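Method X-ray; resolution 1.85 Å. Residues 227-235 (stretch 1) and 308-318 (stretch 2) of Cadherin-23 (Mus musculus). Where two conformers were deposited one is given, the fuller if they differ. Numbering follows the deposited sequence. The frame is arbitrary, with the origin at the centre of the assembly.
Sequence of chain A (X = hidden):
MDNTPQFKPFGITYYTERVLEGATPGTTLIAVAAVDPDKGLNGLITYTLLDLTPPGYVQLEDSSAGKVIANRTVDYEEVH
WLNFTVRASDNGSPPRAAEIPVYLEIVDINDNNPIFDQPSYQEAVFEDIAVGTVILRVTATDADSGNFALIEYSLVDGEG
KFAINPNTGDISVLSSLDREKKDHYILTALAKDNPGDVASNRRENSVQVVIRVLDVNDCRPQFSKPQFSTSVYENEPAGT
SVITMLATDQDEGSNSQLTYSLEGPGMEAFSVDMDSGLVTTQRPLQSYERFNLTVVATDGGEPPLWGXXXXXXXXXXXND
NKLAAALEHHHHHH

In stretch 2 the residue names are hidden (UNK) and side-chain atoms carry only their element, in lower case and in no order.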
ATOM      1  N   GLN A 227     -25.703 -20.703  37.533  1.00 27.36           N
ATOM      2  CA  GLN A 227     -26.099 -20.986  38.927  1.00 27.46           C
ATOM      3  C   GLN A 227     -24.870 -21.398  39.732  1.00 27.15           C
ATOM      4  O   GLN A 227     -24.180 -22.361  39.388  1.00 27.99           O
ATOM      5  CB  GLN A 227     -27.185 -22.065  38.981  1.00 29.96           C
ATOM      6  CG  GLN A 227     -27.731 -22.398  40.377  1.00 30.54           C
ATOM      7  CD  GLN A 227     -28.587 -21.285  40.980  1.00 29.91           C
ATOM      8  OE1 GLN A 227     -29.713 -21.028  40.521  1.00 31.40           O
ATOM      9  NE2 GLN A 227     -28.077 -20.638  42.019  1.00 27.69           N
ATOM     10  N   PHE A 228     -24.557 -20.606  40.752  1.00 25.04           N
ATOM     11  CA  PHE A 228     -23.533 -20.956  41.713  1.00 25.69           C
ATOM     12  C   PHE A 228     -24.267 -21.263  43.001  1.00 26.20           C
ATOM     13  O   PHE A 228     -25.370 -20.755  43.223  1.00 24.84           O
ATOM     14  CB  PHE A 228     -22.589 -19.804  41.959  1.00 24.43           C
ATOM     15  CG  PHE A 228     -21.727 -19.474  40.780  1.00 24.54           C
ATOM     16  CD1 PHE A 228     -22.247 -18.779  39.702  1.00 23.93           C
ATOM     17  CD2 PHE A 228     -20.402 -19.874  40.740  1.00 25.65           C
ATOM     18  CE1 PHE A 228     -21.451 -18.469  38.613  1.00 23.87           C
ATOM     19  CE2 PHE A 228     -19.607 -19.588  39.632  1.00 25.60           C
ATOM     20  CZ  PHE A 228     -20.132 -18.883  38.575  1.00 24.92           C
ATOM     21  N   SER A 229     -23.645 -22.078  43.845  1.00 27.92           N
ATOM     22  CA  SER A 229     -24.234 -22.452  45.139  0.50 28.28           C
ATOM     23  C   SER A 229     -23.153 -22.458  46.201  1.00 28.98           C
ATOM     24  O   SER A 229     -22.036 -22.918  45.953  1.00 29.07           O
ATOM     25  CB  SER A 229     -24.886 -23.830  45.067  0.50 30.42           C
ATOM     26  OG  SER A 229     -23.947 -24.804  44.657  0.50 32.23           O
ATOM     27  N   THR A 230     -23.483 -21.937  47.386  1.00 28.66           N
ATOM     28  CA  THR A 230     -22.546 -21.951  48.498  1.00 29.55           C
ATOM     29  C   THR A 230     -23.294 -22.030  49.824  1.00 28.72           C
ATOM     30  O   THR A 230     -24.531 -21.958  49.860  1.00 26.85           O
ATOM     31  CB  THR A 230     -21.629 -20.701  48.484  1.00 29.58           C
ATOM     32  OG1 THR A 230     -20.610 -20.865  49.488  1.00 32.46           O
ATOM     33  CG2 THR A 230     -22.426 -19.447  48.765  1.00 28.25           C
ATOM     34  N   SER A 231     -22.530 -22.204  50.896  1.00 29.27           N
ATOM     35  CA  SER A 231     -23.099 -22.341  52.235  1.00 29.32           C
ATOM     36  C   SER A 231     -22.398 -21.416  53.168  1.00 28.03           C
ATOM     37  O   SER A 231     -21.187 -21.213  53.066  1.00 29.18           O
ATOM     38  CB  SER A 231     -22.934 -23.764  52.789  1.00 32.45           C
ATOM     39  OG  SER A 231     -23.686 -24.698  52.051  1.00 35.33           O
ATOM     40  N   VAL A 232     -23.150 -20.910  54.129  1.00 26.12           N
ATOM     41  CA  VAL A 232     -22.622 -20.071  55.177  1.00 25.19           C
ATOM     42  C   VAL A 232     -23.058 -20.709  56.497  1.00 24.91           C
ATOM     43  O   VAL A 232     -24.220 -21.116  56.633  1.00 23.74           O
ATOM     44  CB  VAL A 232     -23.211 -18.637  55.024  1.00 24.29           C
ATOM     45  CG1 VAL A 232     -22.696 -17.697  56.078  1.00 24.57           C
ATOM     46  CG2 VAL A 232     -22.862 -18.099  53.646  1.00 23.95           C
ATOM     47  N   TYR A 233     -22.167 -20.752  57.478  1.00 25.72           N
ATOM     48  CA  TYR A 233     -22.574 -21.186  58.827  1.00 26.73           C
ATOM     49  C   TYR A 233     -23.572 -20.206  59.448  1.00 25.14           C
ATOM     50  O   TYR A 233     -23.469 -19.009  59.242  1.00 24.96           O
ATOM     51  CB  TYR A 233     -21.372 -21.379  59.764  1.00 29.13           C
ATOM     52  CG  TYR A 233     -20.575 -22.616  59.438  1.00 31.87           C
ATOM     53  CD1 TYR A 233     -21.074 -23.888  59.745  1.00 33.32           C
ATOM     54  CD2 TYR A 233     -19.339 -22.527  58.795  1.00 33.67           C
ATOM     55  CE1 TYR A 233     -20.352 -25.036  59.409  1.00 36.14           C
ATOM     56  CE2 TYR A 233     -18.608 -23.669  58.482  1.00 35.92           C
ATOM     57  CZ  TYR A 233     -19.126 -24.909  58.780  1.00 37.20           C
ATOM     58  OH  TYR A 233     -18.392 -26.036  58.468  1.00 41.84           O
ATOM     59  N   GLU A 234     -24.561 -20.738  60.159  1.00 25.25           N
ATOM     60  CA  GLU A 234     -25.455 -19.940  61.004  1.00 24.99           C
ATOM     61  C   GLU A 234     -24.634 -19.087  61.983  1.00 25.30           C
ATOM     62  O   GLU A 234     -23.537 -19.495  62.369  1.00 25.11           O
ATOM     63  CB  GLU A 234     -26.405 -20.859  61.800  1.00 25.90           C
ATOM     64  CG  GLU A 234     -25.695 -21.857  62.718  1.00 27.37           C
ATOM     65  CD  GLU A 234     -26.634 -22.784  63.488  1.00 29.00           C
ATOM     66  OE1 GLU A 234     -26.111 -23.672  64.210  1.00 30.28           O
ATOM     67  OE2 GLU A 234     -27.879 -22.676  63.354  1.00 29.25           O
ATOM     68  N   ASN A 235     -25.167 -17.919  62.368  1.00 25.56           N
ATOM     69  CA  ASN A 235     -24.640 -17.101  63.482  1.00 27.23           C
ATOM     70  C   ASN A 235     -23.216 -16.597  63.312  1.00 28.77           C
ATOM     71  O   ASN A 235     -22.520 -16.352  64.321  1.00 30.54           O
ATOM     72  CB  ASN A 235     -24.710 -17.869  64.825  1.00 28.98           C
ATOM     73  CG  ASN A 235     -26.102 -18.264  65.194  1.00 29.28           C
ATOM     74  OD1 ASN A 235     -27.016 -17.473  65.060  1.00 31.34           O
ATOM     75  ND2 ASN A 235     -26.278 -19.483  65.692  1.00 30.52           N
ATOM     76  N   UNK A 308     -25.625 -11.455  34.177  1.00 16.33           N
ATOM     77  CA  UNK A 308     -25.979 -11.927  35.505  1.00 16.91           C
ATOM     78  C   UNK A 308     -25.706 -13.423  35.678  1.00 17.72           C
ATOM     79  O   UNK A 308     -25.486 -14.167  34.720  1.00 17.85           O
ATOM     80  c   UNK A 308     -27.470 -11.704  35.870  1.00 18.26           C
ATOM     81  o   UNK A 308     -28.313 -12.387  34.942  1.00 20.26           O
ATOM     82  c   UNK A 308     -27.830 -10.225  35.907  1.00 18.61           C
ATOM     83  N   UNK A 309     -25.704 -13.819  36.932  1.00 17.60           N
ATOM     84  CA  UNK A 309     -25.798 -15.212  37.311  1.00 18.55           C
ATOM     85  C   UNK A 309     -26.541 -15.274  38.634  1.00 19.46           C
ATOM     86  O   UNK A 309     -26.773 -14.237  39.271  1.00 18.57           O
ATOM     87  c   UNK A 309     -24.408 -15.853  37.402  1.00 18.28           C
ATOM     88  c   UNK A 309     -23.584 -15.233  38.496  1.00 17.56           C
ATOM     89  o   UNK A 309     -24.555 -17.255  37.647  1.00 19.35           O
ATOM     90  N   UNK A 310     -26.968 -16.484  38.999  1.00 21.19           N
ATOM     91  CA  UNK A 310     -27.674 -16.688  40.251  0.50 21.87           C
ATOM     92  C   UNK A 310     -26.734 -17.321  41.270  1.00 21.92           C
ATOM     93  O   UNK A 310     -25.832 -18.093  40.913  1.00 21.33           O
ATOM     94  c   UNK A 310     -31.375 -14.592  38.226  0.50 25.36           C
ATOM     95  c   UNK A 310     -29.976 -16.886  39.122  0.50 24.84           C
ATOM     96  s   UNK A 310     -30.370 -15.186  39.591  0.50 24.56           S
ATOM     97  c   UNK A 310     -28.934 -17.541  40.031  0.50 23.67           C
ATOM     98  N   UNK A 311     -26.943 -16.972  42.542  1.00 21.42           N
ATOM     99  CA  UNK A 311     -26.100 -17.464  43.631  1.00 21.60           C
ATOM    100  C   UNK A 311     -27.035 -17.986  44.726  1.00 22.63           C
ATOM    101  O   UNK A 311     -27.770 -17.202  45.332  1.00 21.47           O
ATOM    102  c   UNK A 311     -23.623 -15.467  45.970  1.00 22.12           C
ATOM    103  c   UNK A 311     -23.448 -17.857  45.239  1.00 23.14           C
ATOM    104  c   UNK A 311     -25.194 -16.363  44.176  1.00 21.30           C
ATOM    105  c   UNK A 311     -24.386 -16.684  45.450  1.00 22.10           C
ATOM    106  N   UNK A 312     -27.050 -19.301  44.907  1.00 23.36           N
ATOM    107  CA  UNK A 312     -27.845 -19.919  45.965  1.00 24.65           C
ATOM    108  C   UNK A 312     -26.996 -19.894  47.233  1.00 24.24           C
ATOM    109  O   UNK A 312     -25.841 -20.305  47.205  1.00 23.54           O
ATOM    110  c   UNK A 312     -28.205 -21.347  45.605  1.00 27.23           C
ATOM    111  c   UNK A 312     -28.736 -22.224  46.736  1.00 29.93           C
ATOM    112  c   UNK A 312     -29.078 -23.595  46.163  1.00 32.37           C
ATOM    113  c   UNK A 312     -29.927 -21.595  47.487  1.00 30.39           C
ATOM    114  N   UNK A 313     -27.556 -19.383  48.330  1.00 23.69           N
ATOM    115  CA  UNK A 313     -26.860 -19.428  49.622  1.00 23.16           C
ATOM    116  C   UNK A 313     -27.718 -20.163  50.631  1.00 24.15           C
ATOM    117  O   UNK A 313     -28.847 -19.751  50.892  1.00 23.66           O
ATOM    118  c   UNK A 313     -25.859 -17.193  49.124  1.00 21.40           C
ATOM    119  c   UNK A 313     -25.781 -18.125  51.455  1.00 22.57           C
ATOM    120  c   UNK A 313     -26.586 -18.030  50.159  1.00 22.23           C
ATOM    121  N   UNK A 314     -27.206 -21.273  51.150  1.00 25.27           N
ATOM    122  CA  UNK A 314     -27.886 -22.015  52.216  0.50 26.28           C
ATOM    123  C   UNK A 314     -27.136 -21.795  53.519  1.00 25.72           C
ATOM    124  O   UNK A 314     -25.943 -21.485  53.519  1.00 25.10           O
ATOM    125  o   UNK A 314     -28.144 -26.246  51.852  0.50 33.65           O
ATOM    126  c   UNK A 314     -26.966 -25.825  51.981  0.50 32.62           C
ATOM    127  c   UNK A 314     -28.019 -23.512  51.884  0.50 28.70           C
ATOM    128  o   UNK A 314     -25.978 -26.580  52.178  0.50 33.71           O
ATOM    129  c   UNK A 314     -26.725 -24.322  51.900  0.50 30.05           C
ATOM    130  N   UNK A 315     -27.840 -21.924  54.633  1.00 25.63           N
ATOM    131  CA  UNK A 315     -27.222 -21.672  55.918  1.00 25.94           C
ATOM    132  C   UNK A 315     -27.121 -23.020  56.608  1.00 28.11           C
ATOM    133  O   UNK A 315     -28.119 -23.735  56.698  1.00 28.21           O
ATOM    134  c   UNK A 315     -28.029 -20.675  56.774  1.00 25.24           C
ATOM    135  c   UNK A 315     -28.242 -19.360  56.022  1.00 24.49           C
ATOM    136  c   UNK A 315     -27.323 -20.423  58.097  1.00 25.29           C
ATOM    137  N   UNK A 316     -25.936 -23.365  57.079  1.00 29.42           N
ATOM    138  CA  UNK A 316     -25.742 -24.695  57.673  1.00 33.39           C
ATOM    139  C   UNK A 316     -25.527 -24.598  59.184  1.00 34.81           C
ATOM    140  O   UNK A 316     -24.957 -23.622  59.699  1.00 31.53           O
ATOM    141  c   UNK A 316     -25.024 -25.881  55.573  1.00 35.59           C
ATOM    142  c   UNK A 316     -22.185 -25.351  56.187  1.00 37.47           C
ATOM    143  c   UNK A 316     -23.300 -24.705  56.982  1.00 35.20           C
ATOM    144  c   UNK A 316     -24.608 -25.496  56.995  1.00 34.96           C
ATOM    145  N   UNK A 317     -25.998 -25.642  59.870  1.00 38.82           N
ATOM    146  CA  UNK A 317     -25.890 -25.759  61.311  1.00 41.93           C
ATOM    147  C   UNK A 317     -24.405 -26.011  61.606  1.00 44.71           C
ATOM    148  O   UNK A 317     -23.709 -26.642  60.814  1.00 46.43           O
ATOM    149  o   UNK A 317     -29.146 -26.436  62.382  1.00 43.68           O
ATOM    150  o   UNK A 317     -28.704 -26.929  60.317  1.00 45.26           O
ATOM    151  c   UNK A 317     -28.320 -26.724  61.486  1.00 44.48           C
ATOM    152  c   UNK A 317     -26.792 -26.906  61.845  1.00 44.41           C
ATOM    153  N   UNK A 318     -23.912 -25.510  62.729  1.00 46.73           N
ATOM    154  CA  UNK A 318     -22.450 -25.421  62.949  1.00 49.81           C
ATOM    155  C   UNK A 318     -21.651 -26.738  62.734  1.00 52.25           C
ATOM    156  O   UNK A 318     -21.803 -27.724  63.457  1.00 52.38           O
ATOM    157  c   UNK A 318     -22.145 -24.813  64.341  1.00 50.91           C
ATOM    158  c   UNK A 318     -22.693 -23.388  64.417  1.00 49.17           C
ATOM    159  c   UNK A 318     -20.638 -24.842  64.637  1.00 52.95           C
TER

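Position 308 has three side-chain atoms: a first carbon carrying one oxygen and one carbon. They are out of reach of stretch 1. A branched carbon with a hydroxyl and a methyl is threonine, Thr-308.

Position 309 has the same three atoms, a carbon bearing one oxygen and one carbon. The CA-to-CB bond points toward stretch 1. The oxygen lies 3.4 Å from CD1 of Phe-228, at the edge of the ring. This is Thr-309.

Position 310 has an unbranched chain of two carbons, a sulfur and a terminal carbon. Its CB is 3.6 Å from OE1 of Gln-227, but the end of the chain leads away. The thioether identifies Met-310. Its backbone O accepts a hydrogen bond from N of Phe-228 (2.8 Å).

Position 311 has four carbons, forked at the second. One terminal carbon lies 3.9 Å from CB of Phe-228 and another contact reaches CG2 of Thr-230. The late fork gives Leu-311.

Position 312 also has four carbons forked at the second. Its CB is 3.7 Å from NE2 of Gln-227 and 4.2 Å from CB of Ser-229. This is Leu-312. Its N donates to O of Phe-228 (2.8 Å), and its O accepts from N of Thr-230 (2.9 Å).

Position 313 has three carbons, the first carrying the other two. One of these is 3.6 Å from CG2 of Val-232. The fork at CB and the absence of oxygen make it Val-313.

Position 314 has three carbons in a row, the third carrying two oxygens. One oxygen is 3.0 Å from OG of Ser-231. A carboxylate at the end of a chain this long means Glu-314. The serine hydroxyl donates a hydrogen bond to OE1 of Glu-314.

Position 315 has three carbons, forked at the first. One branch carbon is 3.5 Å from N of Glu-234. This is Val-315.

Position 316 has four carbons, forked at the first, with one arm two carbons long. That arm runs along the ring of Tyr-233. The early fork with unequal arms gives Ile-316. Its CD1 sits over one face of the ring, 4.1 Å from the centroid, as a CH-pi contact.

Position 317 has two carbons, the second carrying two oxygens. Its CB is 4.1 Å from OE1 of Glu-234. The short carboxylate is Asp-317. Its OD2 is also 4.1 Å from OE2 of Glu-234, so like charges lie close.

Position 318 has three carbons, forked at the first. One is 3.4 Å from OE1 of Glu-234. This is Val-318, whose N donates to that same OE1 (3.2 Å).

The contact is a parallel strand pair. Backbone hydrogen bonds run from Phe-228 to Glu-234, and CA-H...O contacts supplement them. Side chains alternate between faces. Phe-228, Thr-230 and Val-232 share one with Leu-311, Val-313 and Val-315, where the packing is apolar. The other holds the Ser-231 to Glu-314 bond and the Tyr-233 to Ile-316 packing.

Stretch 2 308-318: TTMLLVEVIDV
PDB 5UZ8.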